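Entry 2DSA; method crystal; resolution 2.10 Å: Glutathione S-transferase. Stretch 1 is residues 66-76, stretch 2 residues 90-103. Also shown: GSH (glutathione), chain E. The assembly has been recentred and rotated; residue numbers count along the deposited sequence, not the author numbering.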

# COMPACT_ATOMS: atom_id res chain seq x y z
N GLY A 66 -2.63 -6.77 -3.59
CA GLY A 66 -1.68 -7.74 -3.10
C GLY A 66 -1.52 -7.84 -1.60
O GLY A 66 -1.64 -8.95 -1.04
N PRO A 67 -1.20 -6.71 -0.91
CA PRO A 67 -1.06 -6.74 0.55
C PRO A 67 -2.26 -7.26 1.35
O PRO A 67 -2.06 -7.91 2.37
N ALA A 68 -3.49 -6.98 0.91
CA ALA A 68 -4.70 -7.55 1.53
C ALA A 68 -4.84 -9.07 1.27
O ALA A 68 -5.07 -9.86 2.20
N ILE A 69 -4.68 -9.45 0.00
CA ILE A 69 -4.73 -10.87 -0.40
C ILE A 69 -3.73 -11.74 0.36
O ILE A 69 -4.11 -12.78 0.89
N VAL A 70 -2.47 -11.33 0.42
CA VAL A 70 -1.44 -12.17 1.02
C VAL A 70 -1.62 -12.31 2.54
O VAL A 70 -1.22 -13.32 3.11
N GLN A 71 -2.25 -11.32 3.17
CA GLN A 71 -2.59 -11.40 4.59
C GLN A 71 -3.77 -12.36 4.84
O GLN A 71 -3.74 -13.15 5.78
N TYR A 72 -4.80 -12.28 4.00
CA TYR A 72 -5.89 -13.24 4.05
C TYR A 72 -5.32 -14.65 3.93
O TYR A 72 -5.60 -15.51 4.77
N VAL A 73 -4.49 -14.88 2.92
CA VAL A 73 -3.88 -16.18 2.67
C VAL A 73 -3.09 -16.72 3.88
O VAL A 73 -3.31 -17.85 4.34
N ALA A 74 -2.19 -15.89 4.41
CA ALA A 74 -1.41 -16.24 5.59
C ALA A 74 -2.27 -16.58 6.82
O ALA A 74 -1.93 -17.47 7.59
N ASP A 75 -3.35 -15.84 7.01
CA ASP A 75 -4.23 -16.03 8.17
C ASP A 75 -5.01 -17.36 8.11
O ASP A 75 -5.53 -17.80 9.13
N GLN A 76 -5.08 -17.96 6.92
CA GLN A 76 -5.72 -19.26 6.74
C GLN A 76 -4.89 -20.39 7.34
O GLN A 76 -5.44 -21.41 7.75
N GLU A 90 4.50 -6.98 15.54
CA GLU A 90 5.16 -7.46 14.32
C GLU A 90 4.21 -7.62 13.12
O GLU A 90 4.64 -7.53 11.97
N ARG A 91 2.92 -7.81 13.38
CA ARG A 91 1.93 -7.81 12.28
C ARG A 91 1.77 -6.40 11.65
O ARG A 91 1.66 -6.29 10.43
N TYR A 92 1.77 -5.35 12.47
CA TYR A 92 1.80 -3.95 11.93
C TYR A 92 3.08 -3.67 11.15
O TYR A 92 3.07 -3.03 10.10
N HIS A 93 4.18 -4.20 11.67
CA HIS A 93 5.46 -4.16 11.01
C HIS A 93 5.44 -4.88 9.63
O HIS A 93 6.04 -4.41 8.66
N LEU A 94 4.73 -6.01 9.53
CA LEU A 94 4.49 -6.64 8.22
C LEU A 94 3.70 -5.72 7.26
O LEU A 94 4.02 -5.63 6.06
N GLN A 95 2.67 -5.05 7.77
CA GLN A 95 1.83 -4.16 6.97
C GLN A 95 2.60 -2.93 6.49
O GLN A 95 2.34 -2.40 5.39
N GLN A 96 3.51 -2.46 7.35
CA GLN A 96 4.48 -1.43 6.98
C GLN A 96 5.29 -1.89 5.79
O GLN A 96 5.31 -1.22 4.77
N TRP A 97 5.94 -3.05 5.90
CA TRP A 97 6.73 -3.59 4.81
C TRP A 97 5.92 -3.85 3.55
O TRP A 97 6.38 -3.50 2.44
N LEU A 98 4.72 -4.41 3.70
CA LEU A 98 3.84 -4.65 2.55
C LEU A 98 3.44 -3.35 1.83
O LEU A 98 3.42 -3.31 0.61
N ASN A 99 3.11 -2.30 2.59
CA ASN A 99 2.77 -1.03 1.96
C ASN A 99 3.97 -0.35 1.31
O ASN A 99 3.82 0.29 0.26
N PHE A 100 5.15 -0.46 1.94
CA PHE A 100 6.42 -0.06 1.36
C PHE A 100 6.72 -0.72 0.01
O PHE A 100 7.05 -0.04 -0.97
N ILE A 101 6.60 -2.04 -0.05
CA ILE A 101 6.88 -2.75 -1.29
C ILE A 101 5.92 -2.28 -2.38
O ILE A 101 6.33 -2.01 -3.52
N SER A 102 4.65 -2.13 -2.02
CA SER A 102 3.61 -1.73 -2.97
C SER A 102 3.76 -0.29 -3.50
O SER A 102 3.73 -0.06 -4.71
N SER A 103 3.90 0.67 -2.58
CA SER A 103 3.87 2.10 -2.94
C SER A 103 5.25 2.64 -3.33
O SER A 103 5.35 3.56 -4.14

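The strongest link between the two helices is the salt bridge of Asp 75 with Arg 91. Arg 91 NH1 donates to Asp 75 OD2 at 2.9 Å with an N-H...acceptor angle of 157°, and Arg 91 NH2 donates to Asp 75 OD1 at 3.0 Å and 155°, so carboxylate and guanidinium meet through two bonds of good geometry. The CA-to-CB bond of Asp 75 runs sideways, but with chi1 m (-74°) the carboxylate comes nearer to the other helix. Arg 91 points toward its partner helix and extends as t, p, t, with chi4 at -92°.

The same guanidinium serves Gln 71. Arg 91 NE donates to Gln 71 OE1 at 2.9 Å and 160°, while the contact from Arg 91 NH2 to Gln 71 OE1, at 3.3 Å and 136°, is weak. Both Gln 71 OE1 and Asp 75 OD2 lie at the edge of the guanidinium, near its plane, where its N-H groups are directed. Gln 95 is the second donor residue: Gln 95 NE2 donates to Gln 71 OE1 at 2.9 Å and 167°. Its CA-to-CB bond is sideways, and the m, t rotamer brings its end closer. One carbonyl oxygen thus gathers donors from two residues a helical turn apart. The other end of the amide is also used, since Gln 71 NE2 donates to Pro 67 O within its own helix at 3.0 Å and 159°.

Gln 71 (m, t, chi3 85°) points toward the second helix and has the largest covered area of any residue here, 86 Å². It is a knob in a hole formed by Arg 91, Leu 94, Gln 95 and Leu 98. Its aliphatic part packs against leucines: Gln 71 CG lies 3.7 Å from Leu 98 CD1 and 4.3 Å from Leu 94 CD2.

Beyond this polar cluster the contact is mostly apolar. Leu 98 (m, t) and Pro 67 face each other, with their CA atoms 5.7 Å apart and Pro 67 CB 3.9 Å from Leu 98 CB. Val 70 (m), sideways, brings CG2 to 4.0 Å from Leu 98 CD2. Pro 67 CG also lies 4.1 Å from Ser 102 CB.

The helix axes approach to 10.0 Å at 143° between their N-to-C directions, and 378 Å² is buried in all. Gly 66, without a side chain, touches nothing across the interface; its backbone N instead donates to glutathione O12 at 3.2 Å and 161°.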

# COMPACT_ATOMS: atom_id res chain seq x y z
CB PRO A 67 -0.73 -5.27 0.88
CG PRO A 67 0.05 -4.82 -0.34
CD PRO A 67 -0.82 -5.38 -1.45
CB ALA A 68 -5.94 -6.81 1.02
CB ILE A 69 -4.55 -11.05 -1.93
CG1 ILE A 69 -5.76 -10.49 -2.66
CG2 ILE A 69 -4.29 -12.56 -2.33
CD1 ILE A 69 -5.46 -10.04 -4.11
CB VAL A 70 0.04 -11.80 0.56
CG1 VAL A 70 0.14 -11.90 -0.96
CG2 VAL A 70 0.51 -10.40 1.05
CB GLN A 71 -2.89 -10.01 5.17
CG GLN A 71 -1.63 -9.13 5.32
CD GLN A 71 -1.93 -7.81 5.97
OE1 GLN A 71 -1.96 -7.70 7.20
NE2 GLN A 71 -2.19 -6.79 5.15
CB TYR A 72 -6.97 -12.95 2.99
CG TYR A 72 -8.03 -14.05 2.95
CD1 TYR A 72 -7.88 -15.15 2.10
CD2 TYR A 72 -9.14 -14.02 3.80
CE1 TYR A 72 -8.80 -16.18 2.08
CE2 TYR A 72 -10.10 -15.06 3.76
CZ TYR A 72 -9.90 -16.13 2.91
OH TYR A 72 -10.79 -17.16 2.87
CB VAL A 73 -3.01 -16.15 1.39
CG1 VAL A 73 -2.17 -17.43 1.27
CG2 VAL A 73 -3.88 -15.94 0.13
CB ALA A 74 -0.43 -15.11 5.93
CB ASP A 75 -5.21 -14.86 8.32
CG ASP A 75 -4.54 -13.59 8.87
OD1 ASP A 75 -5.18 -12.52 8.82
OD2 ASP A 75 -3.39 -13.67 9.36
CB GLN A 76 -6.02 -19.55 5.25
CG GLN A 76 -6.91 -18.51 4.56
CD GLN A 76 -8.01 -17.94 5.46
OE1 GLN A 76 -8.96 -18.66 5.82
NE2 GLN A 76 -7.90 -16.65 5.81
CB GLU A 90 5.95 -8.75 14.59
CG GLU A 90 7.29 -8.51 15.33
CD GLU A 90 8.27 -7.61 14.55
OE1 GLU A 90 8.57 -6.49 15.03
OE2 GLU A 90 8.74 -8.01 13.46
CB ARG A 91 0.58 -8.39 12.75
CG ARG A 91 -0.51 -8.50 11.67
CD ARG A 91 -0.04 -9.18 10.37
NE ARG A 91 -1.16 -9.38 9.45
CZ ARG A 91 -1.91 -10.48 9.40
NH1 ARG A 91 -1.64 -11.50 10.21
NH2 ARG A 91 -2.92 -10.56 8.56
CB TYR A 92 1.57 -2.90 13.03
CG TYR A 92 0.29 -3.16 13.79
CD1 TYR A 92 0.33 -3.72 15.07
CD2 TYR A 92 -0.96 -2.89 13.23
CE1 TYR A 92 -0.83 -4.00 15.77
CE2 TYR A 92 -2.13 -3.16 13.92
CZ TYR A 92 -2.06 -3.72 15.19
OH TYR A 92 -3.20 -3.99 15.89
CB HIS A 93 6.53 -4.72 11.95
CG HIS A 93 7.93 -4.40 11.55
ND1 HIS A 93 9.02 -5.11 12.04
CD2 HIS A 93 8.44 -3.46 10.72
CE1 HIS A 93 10.13 -4.61 11.51
NE2 HIS A 93 9.80 -3.62 10.71
CB LEU A 94 3.74 -7.98 8.39
CG LEU A 94 3.30 -8.68 7.10
CD1 LEU A 94 4.43 -9.49 6.57
CD2 LEU A 94 2.10 -9.60 7.33
CB GLN A 95 0.59 -3.73 7.78
CG GLN A 95 -0.29 -4.92 8.09
CD GLN A 95 -1.32 -4.68 9.15
OE1 GLN A 95 -1.24 -3.72 9.93
NE2 GLN A 95 -2.30 -5.57 9.20
CB GLN A 96 5.41 -1.14 8.17
CG GLN A 96 6.59 -0.23 7.82
CD GLN A 96 7.63 -0.17 8.94
OE1 GLN A 96 8.80 -0.50 8.72
NE2 GLN A 96 7.19 0.18 10.14
CB TRP A 97 7.58 -4.79 5.22
CG TRP A 97 8.87 -4.35 5.83
CD1 TRP A 97 9.26 -4.49 7.13
CD2 TRP A 97 9.93 -3.63 5.16
NE1 TRP A 97 10.50 -3.93 7.31
CE2 TRP A 97 10.93 -3.39 6.13
CE3 TRP A 97 10.14 -3.20 3.84
CZ2 TRP A 97 12.14 -2.72 5.82
CZ3 TRP A 97 11.34 -2.54 3.53
CH2 TRP A 97 12.32 -2.30 4.52
CB LEU A 98 2.58 -5.44 2.94
CG LEU A 98 2.70 -6.91 3.36
CD1 LEU A 98 1.32 -7.43 3.79
CD2 LEU A 98 3.26 -7.78 2.22
CB ASN A 99 2.10 -0.07 2.95
CG ASN A 99 1.35 1.03 2.23
OD1 ASN A 99 0.29 0.78 1.70
ND2 ASN A 99 1.93 2.24 2.19
CB PHE A 100 7.58 -0.33 2.32
CG PHE A 100 8.92 0.17 1.81
CD1 PHE A 100 9.37 1.45 2.14
CD2 PHE A 100 9.72 -0.63 0.98
CE1 PHE A 100 10.59 1.92 1.67
CE2 PHE A 100 10.94 -0.18 0.51
CZ PHE A 100 11.38 1.10 0.85
CB ILE A 101 6.87 -4.29 -1.11
CG1 ILE A 101 7.97 -4.71 -0.15
CG2 ILE A 101 7.07 -4.99 -2.46
CD1 ILE A 101 7.71 -5.99 0.61
CB SER A 102 2.24 -1.91 -2.32
OG SER A 102 1.23 -1.27 -3.07
CB SER A 103 3.29 2.93 -1.80
OG SER A 103 4.16 2.89 -0.67
N1 GSH E . -2.67 -1.52 -6.46
CA1 GSH E . -2.61 -2.82 -7.14
C1 GSH E . -2.15 -3.90 -6.20
O11 GSH E . -1.26 -3.65 -5.35
O12 GSH E . -2.62 -5.06 -6.28
CB1 GSH E . -1.66 -2.82 -8.33
CG1 GSH E . -1.79 -4.13 -9.13
CD1 GSH E . -1.08 -4.00 -10.45
OE1 GSH E . -0.42 -2.81 -10.70
N2 GSH E . -1.12 -5.03 -11.30
CA2 GSH E . -0.52 -5.04 -12.62
C2 GSH E . -1.56 -5.12 -13.70
O2 GSH E . -2.59 -6.05 -13.62
CB2 GSH E . 0.44 -6.21 -12.81
SG2 GSH E . 1.82 -6.08 -11.66
N3 GSH E . -1.45 -4.29 -14.72
CA3 GSH E . -2.30 -3.11 -14.82
C3 GSH E . -3.16 -3.29 -16.02
O31 GSH E . -3.12 -4.41 -16.60
O32 GSH E . -3.90 -2.37 -16.45